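Local coordinates for tail spike protein gp49 (PDB 4RU4) that forms a trimeric phage tailspike and acts as a lyase on the O-specific polysaccharide of Pseudomonas, probably during entry into the host cell, at residues P69-I79 with Q90-R101. Sequence-based numbering, arbitrary orientation.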
ATOM      1  N   PRO B  69       1.370  -6.075  37.123  1.00 15.04           N
ATOM      2  CA  PRO B  69       1.556  -6.783  35.855  1.00 12.87           C
ATOM      3  C   PRO B  69       1.995  -8.213  36.133  1.00 14.64           C
ATOM      4  O   PRO B  69       2.772  -8.457  37.063  1.00 14.44           O
ATOM      5  CB  PRO B  69       2.692  -5.995  35.156  1.00 14.71           C
ATOM      6  CG  PRO B  69       2.645  -4.644  35.764  1.00 15.10           C
ATOM      7  CD  PRO B  69       2.216  -4.870  37.213  1.00 17.00           C
ATOM      8  N   VAL B  70       1.483  -9.153  35.344  1.00 11.42           N
ATOM      9  CA  VAL B  70       1.754 -10.566  35.552  1.00 10.83           C
ATOM     10  C   VAL B  70       2.695 -11.086  34.478  1.00 13.17           C
ATOM     11  O   VAL B  70       2.457 -10.896  33.286  1.00 12.42           O
ATOM     12  CB  VAL B  70       0.441 -11.373  35.536  1.00 12.02           C
ATOM     13  CG1 VAL B  70       0.700 -12.880  35.704  1.00  8.67           C
ATOM     14  CG2 VAL B  70      -0.484 -10.847  36.645  1.00  9.59           C
ATOM     15  N   HIS B  71       3.773 -11.732  34.906  1.00  9.42           N
ATOM     16  CA  HIS B  71       4.652 -12.413  33.981  1.00 13.65           C
ATOM     17  C   HIS B  71       4.442 -13.916  34.111  1.00 16.41           C
ATOM     18  O   HIS B  71       4.500 -14.459  35.210  1.00 19.85           O
ATOM     19  CB  HIS B  71       6.126 -12.091  34.242  1.00 18.43           C
ATOM     20  CG  HIS B  71       7.047 -12.876  33.365  1.00 27.33           C
ATOM     21  ND1 HIS B  71       7.137 -12.660  32.005  1.00 29.17           N
ATOM     22  CD2 HIS B  71       7.866 -13.918  33.636  1.00 31.20           C
ATOM     23  CE1 HIS B  71       7.987 -13.526  31.480  1.00 29.09           C
ATOM     24  NE2 HIS B  71       8.445 -14.299  32.448  1.00 28.46           N
ATOM     25  N   ILE B  72       4.191 -14.577  32.988  1.00 12.98           N
ATOM     26  CA  ILE B  72       3.937 -16.013  32.987  1.00 13.72           C
ATOM     27  C   ILE B  72       5.132 -16.715  32.357  1.00 14.14           C
ATOM     28  O   ILE B  72       5.305 -16.679  31.159  1.00 13.51           O
ATOM     29  CB  ILE B  72       2.665 -16.361  32.173  1.00 14.01           C
ATOM     30  CG1 ILE B  72       1.443 -15.646  32.750  1.00 13.76           C
ATOM     31  CG2 ILE B  72       2.432 -17.883  32.135  1.00 15.27           C
ATOM     32  CD1 ILE B  72       0.117 -16.099  32.130  1.00 16.16           C
ATOM     33  N   PRO B  73       5.951 -17.380  33.181  1.00 16.18           N
ATOM     34  CA  PRO B  73       7.095 -18.177  32.717  1.00 16.91           C
ATOM     35  C   PRO B  73       6.601 -19.316  31.861  1.00 13.78           C
ATOM     36  O   PRO B  73       5.452 -19.701  32.069  1.00 15.80           O
ATOM     37  CB  PRO B  73       7.649 -18.772  34.023  1.00 15.11           C
ATOM     38  CG  PRO B  73       7.183 -17.840  35.080  1.00 19.29           C
ATOM     39  CD  PRO B  73       5.802 -17.422  34.640  1.00 16.36           C
ATOM     40  N   SER B  74       7.435 -19.849  30.968  1.00 14.71           N
ATOM     41  CA  SER B  74       7.163 -21.103  30.268  1.00 14.99           C
ATOM     42  C   SER B  74       6.570 -22.122  31.205  1.00 15.39           C
ATOM     43  O   SER B  74       7.075 -22.334  32.302  1.00 16.26           O
ATOM     44  CB  SER B  74       8.447 -21.723  29.680  1.00 16.37           C
ATOM     45  OG  SER B  74       8.805 -21.060  28.491  1.00 24.81           O
ATOM     46  N   GLY B  75       5.507 -22.765  30.749  1.00 13.41           N
ATOM     47  CA  GLY B  75       4.817 -23.770  31.525  1.00 12.33           C
ATOM     48  C   GLY B  75       3.456 -23.969  30.887  1.00 13.13           C
ATOM     49  O   GLY B  75       3.096 -23.255  29.942  1.00 12.96           O
ATOM     50  N   ASP B  76       2.699 -24.938  31.391  1.00 10.97           N
ATOM     51  CA  ASP B  76       1.467 -25.346  30.747  1.00 14.18           C
ATOM     52  C   ASP B  76       0.424 -25.355  31.848  1.00 12.46           C
ATOM     53  O   ASP B  76       0.316 -26.304  32.603  1.00 14.18           O
ATOM     54  CB  ASP B  76       1.665 -26.732  30.112  1.00 18.30           C
ATOM     55  CG  ASP B  76       0.545 -27.119  29.162  1.00 18.90           C
ATOM     56  OD1 ASP B  76      -0.627 -26.741  29.372  1.00 17.53           O
ATOM     57  OD2 ASP B  76       0.832 -27.829  28.185  1.00 21.35           O
ATOM     58  N   TYR B  77      -0.313 -24.253  31.963  1.00 12.63           N
ATOM     59  CA  TYR B  77      -1.164 -24.013  33.126  1.00 11.17           C
ATOM     60  C   TYR B  77      -2.598 -24.480  32.885  1.00 11.81           C
ATOM     61  O   TYR B  77      -3.250 -24.050  31.925  1.00 12.15           O
ATOM     62  CB  TYR B  77      -1.121 -22.522  33.443  1.00 11.62           C
ATOM     63  CG  TYR B  77       0.279 -22.007  33.710  1.00 10.13           C
ATOM     64  CD1 TYR B  77       1.097 -21.563  32.673  1.00  8.49           C
ATOM     65  CD2 TYR B  77       0.777 -21.948  35.008  1.00 12.97           C
ATOM     66  CE1 TYR B  77       2.370 -21.097  32.922  1.00 13.43           C
ATOM     67  CE2 TYR B  77       2.042 -21.472  35.269  1.00 14.60           C
ATOM     68  CZ  TYR B  77       2.840 -21.051  34.221  1.00 15.50           C
ATOM     69  OH  TYR B  77       4.113 -20.583  34.472  1.00 19.11           O
ATOM     70  N   GLN B  78      -3.087 -25.364  33.749  1.00  8.55           N
ATOM     71  CA  GLN B  78      -4.401 -25.958  33.562  1.00 10.32           C
ATOM     72  C   GLN B  78      -5.435 -25.136  34.301  1.00 12.43           C
ATOM     73  O   GLN B  78      -5.327 -24.948  35.522  1.00 11.85           O
ATOM     74  CB  GLN B  78      -4.421 -27.402  34.092  1.00 10.63           C
ATOM     75  CG  GLN B  78      -3.192 -28.222  33.646  1.00 12.13           C
ATOM     76  CD  GLN B  78      -3.141 -28.371  32.135  1.00 13.40           C
ATOM     77  OE1 GLN B  78      -4.030 -28.990  31.534  1.00 16.05           O
ATOM     78  NE2 GLN B  78      -2.131 -27.745  31.501  1.00 11.78           N
ATOM     79  N   ILE B  79      -6.441 -24.651  33.574  1.00  8.26           N
ATOM     80  CA  ILE B  79      -7.467 -23.828  34.203  1.00 10.68           C
ATOM     81  C   ILE B  79      -8.865 -24.363  33.916  1.00 10.57           C
ATOM     82  O   ILE B  79      -9.143 -24.859  32.827  1.00 10.59           O
ATOM     83  CB  ILE B  79      -7.349 -22.342  33.789  1.00 12.02           C
ATOM     84  CG1 ILE B  79      -7.629 -22.174  32.287  1.00 12.41           C
ATOM     85  CG2 ILE B  79      -5.965 -21.804  34.183  1.00  8.31           C
ATOM     86  CD1 ILE B  79      -7.873 -20.729  31.820  1.00 10.99           C
ATOM     87  N   GLN B  90      -2.910  -7.074  32.653  1.00 12.74           N
ATOM     88  CA  GLN B  90      -1.559  -7.008  32.095  1.00 13.46           C
ATOM     89  C   GLN B  90      -0.920  -8.364  32.255  1.00 14.50           C
ATOM     90  O   GLN B  90      -0.668  -8.802  33.383  1.00 12.64           O
ATOM     91  CB  GLN B  90      -0.732  -5.966  32.842  1.00 11.46           C
ATOM     92  CG  GLN B  90      -1.298  -4.572  32.719  1.00 12.79           C
ATOM     93  CD  GLN B  90      -0.548  -3.619  33.612  1.00 14.81           C
ATOM     94  OE1 GLN B  90      -0.749  -3.615  34.823  1.00 16.01           O
ATOM     95  NE2 GLN B  90       0.342  -2.838  33.030  1.00 12.22           N
ATOM     96  N   ILE B  91      -0.693  -9.045  31.133  1.00  9.87           N
ATOM     97  CA  ILE B  91      -0.140 -10.399  31.163  1.00 12.84           C
ATOM     98  C   ILE B  91       0.874 -10.526  30.048  1.00 13.73           C
ATOM     99  O   ILE B  91       0.558 -10.223  28.892  1.00 14.52           O
ATOM    100  CB  ILE B  91      -1.243 -11.461  30.936  1.00 14.73           C
ATOM    101  CG1 ILE B  91      -2.141 -11.567  32.155  1.00 18.20           C
ATOM    102  CG2 ILE B  91      -0.625 -12.846  30.576  1.00 16.20           C
ATOM    103  CD1 ILE B  91      -3.456 -12.187  31.825  1.00 23.10           C
ATOM    104  N   ALA B  92       2.091 -10.937  30.393  1.00 11.23           N
ATOM    105  CA  ALA B  92       3.129 -11.179  29.401  1.00 11.95           C
ATOM    106  C   ALA B  92       3.858 -12.489  29.722  1.00 14.17           C
ATOM    107  O   ALA B  92       4.150 -12.757  30.889  1.00 15.25           O
ATOM    108  CB  ALA B  92       4.116 -10.007  29.367  1.00 16.96           C
ATOM    109  N   GLY B  93       4.142 -13.294  28.699  1.00 10.15           N
ATOM    110  CA  GLY B  93       4.788 -14.584  28.900  1.00  9.52           C
ATOM    111  C   GLY B  93       6.126 -14.647  28.185  1.00 12.03           C
ATOM    112  O   GLY B  93       6.665 -13.605  27.795  1.00  8.36           O
ATOM    113  N   ASP B  94       6.650 -15.858  27.999  1.00  8.88           N
ATOM    114  CA  ASP B  94       7.957 -16.028  27.364  1.00 15.37           C
ATOM    115  C   ASP B  94       7.802 -16.437  25.916  1.00 17.02           C
ATOM    116  O   ASP B  94       8.746 -16.931  25.296  1.00 17.73           O
ATOM    117  CB  ASP B  94       8.767 -17.106  28.088  1.00 17.17           C
ATOM    118  CG  ASP B  94       9.261 -16.650  29.437  1.00 20.91           C
ATOM    119  OD1 ASP B  94       9.368 -15.427  29.649  1.00 22.87           O
ATOM    120  OD2 ASP B  94       9.527 -17.514  30.297  1.00 25.44           O
ATOM    121  N   GLY B  95       6.595 -16.259  25.385  1.00 12.04           N
ATOM    122  CA  GLY B  95       6.302 -16.685  24.035  1.00 13.63           C
ATOM    123  C   GLY B  95       5.361 -17.877  24.031  1.00 11.53           C
ATOM    124  O   GLY B  95       4.592 -18.102  24.968  1.00 11.21           O
ATOM    125  N   ALA B  96       5.429 -18.654  22.961  1.00  8.12           N
ATOM    126  CA  ALA B  96       4.448 -19.702  22.711  1.00  8.46           C
ATOM    127  C   ALA B  96       4.553 -20.838  23.718  1.00 11.22           C
ATOM    128  O   ALA B  96       3.671 -21.686  23.772  1.00 12.10           O
ATOM    129  CB  ALA B  96       4.609 -20.248  21.274  1.00  6.14           C
ATOM    130  N   THR B  97       5.633 -20.860  24.510  1.00 12.28           N
ATOM    131  CA  THR B  97       5.787 -21.904  25.541  1.00 10.33           C
ATOM    132  C   THR B  97       5.100 -21.523  26.849  1.00  8.26           C
ATOM    133  O   THR B  97       5.050 -22.328  27.779  1.00 11.89           O
ATOM    134  CB  THR B  97       7.266 -22.224  25.839  1.00 11.90           C
ATOM    135  OG1 THR B  97       7.965 -21.000  26.050  1.00 14.53           O
ATOM    136  CG2 THR B  97       7.907 -22.974  24.668  1.00 10.90           C
ATOM    137  N   SER B  98       4.587 -20.297  26.927  1.00  8.83           N
ATOM    138  CA  SER B  98       3.795 -19.869  28.076  1.00  8.80           C
ATOM    139  C   SER B  98       2.336 -20.153  27.736  1.00  8.92           C
ATOM    140  O   SER B  98       1.644 -19.319  27.110  1.00  8.88           O
ATOM    141  CB  SER B  98       4.008 -18.381  28.373  1.00 10.32           C
ATOM    142  OG  SER B  98       5.328 -18.108  28.837  1.00 14.30           O
ATOM    143  N   ILE B  99       1.884 -21.344  28.110  1.00  7.86           N
ATOM    144  CA  ILE B  99       0.600 -21.870  27.654  1.00  9.94           C
ATOM    145  C   ILE B  99      -0.471 -21.842  28.720  1.00 10.70           C
ATOM    146  O   ILE B  99      -0.263 -22.335  29.842  1.00 10.23           O
ATOM    147  CB  ILE B  99       0.775 -23.317  27.169  1.00 12.52           C
ATOM    148  CG1 ILE B  99       1.626 -23.334  25.900  1.00 13.46           C
ATOM    149  CG2 ILE B  99      -0.572 -24.017  26.939  1.00 10.44           C
ATOM    150  CD1 ILE B  99       2.292 -24.682  25.641  1.00 13.41           C
ATOM    151  N   ILE B 100      -1.619 -21.259  28.374  1.00  8.48           N
ATOM    152  CA  ILE B 100      -2.804 -21.313  29.231  1.00  9.61           C
ATOM    153  C   ILE B 100      -3.821 -22.253  28.566  1.00  9.82           C
ATOM    154  O   ILE B 100      -4.210 -22.046  27.414  1.00 10.31           O
ATOM    155  CB  ILE B 100      -3.442 -19.917  29.421  1.00 10.21           C
ATOM    156  CG1 ILE B 100      -2.468 -18.953  30.094  1.00 12.12           C
ATOM    157  CG2 ILE B 100      -4.733 -20.018  30.212  1.00 12.28           C
ATOM    158  CD1 ILE B 100      -2.923 -17.470  30.013  1.00 13.27           C
ATOM    159  N   ARG B 101      -4.238 -23.285  29.286  1.00  7.60           N
ATOM    160  CA  ARG B 101      -4.952 -24.407  28.670  1.00 10.63           C
ATOM    161  C   ARG B 101      -6.179 -24.792  29.477  1.00  8.51           C
ATOM    162  O   ARG B 101      -6.060 -25.447  30.513  1.00 11.24           O
ATOM    163  CB  ARG B 101      -4.022 -25.640  28.556  1.00 11.05           C
ATOM    164  CG  ARG B 101      -4.610 -26.788  27.715  1.00 17.39           C
ATOM    165  CD  ARG B 101      -3.795 -28.090  27.855  1.00 13.73           C
ATOM    166  NE  ARG B 101      -2.411 -27.864  27.436  1.00 11.12           N
ATOM    167  CZ  ARG B 101      -1.993 -27.933  26.175  1.00 16.02           C
ATOM    168  NH1 ARG B 101      -2.842 -28.223  25.194  1.00 18.48           N
ATOM    169  NH2 ARG B 101      -0.728 -27.701  25.880  1.00 16.85           N
TER
HETATM  170  O   HOH W   1      10.520 -15.856  32.777  1.00 36.64           O
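Asp76 and Arg101 form a salt bridge diagonally between two successive rungs of a right-handed parallel beta-helix, the pectin lyase-like fold, near its N-terminal end, where helix 55-65 packs against Val70 and Ile72. Take Arg101 outward from CB, which lies 3.7 Å from Asp76 OD1. CG continues anti to the backbone N (chi1 -171°), and CD lies 3.8 Å from Gln78 OE1 and as far from Asp76 OD1. A bend at chi3 then turns the guanidinium side-on to the carboxylate. NE takes the syn lone pair of Asp76 OD1 at 2.9 Å, while NH2 reaches Asp76 OD2. With the two planes 34° apart, this paired grip is twisted. Gln78 NE2 donates to Asp76 O, and its amide lies nearly coplanar with the guanidinium.

Facing the interior, Ile72 CD1 touches Ile91 CG2 at 3.7 Å and Ile100 CD1 at 4.0 Å. Parallel backbone bonds join 70-72 to 90-93 and 75-79 to 98-101; at the corner between them Ser74 OG meets Thr97 OG1, which also bonds Gln90 of the second subunit. Ser98 OG receives Asp94 N and donates to Ile72 O, 2.7 Å away.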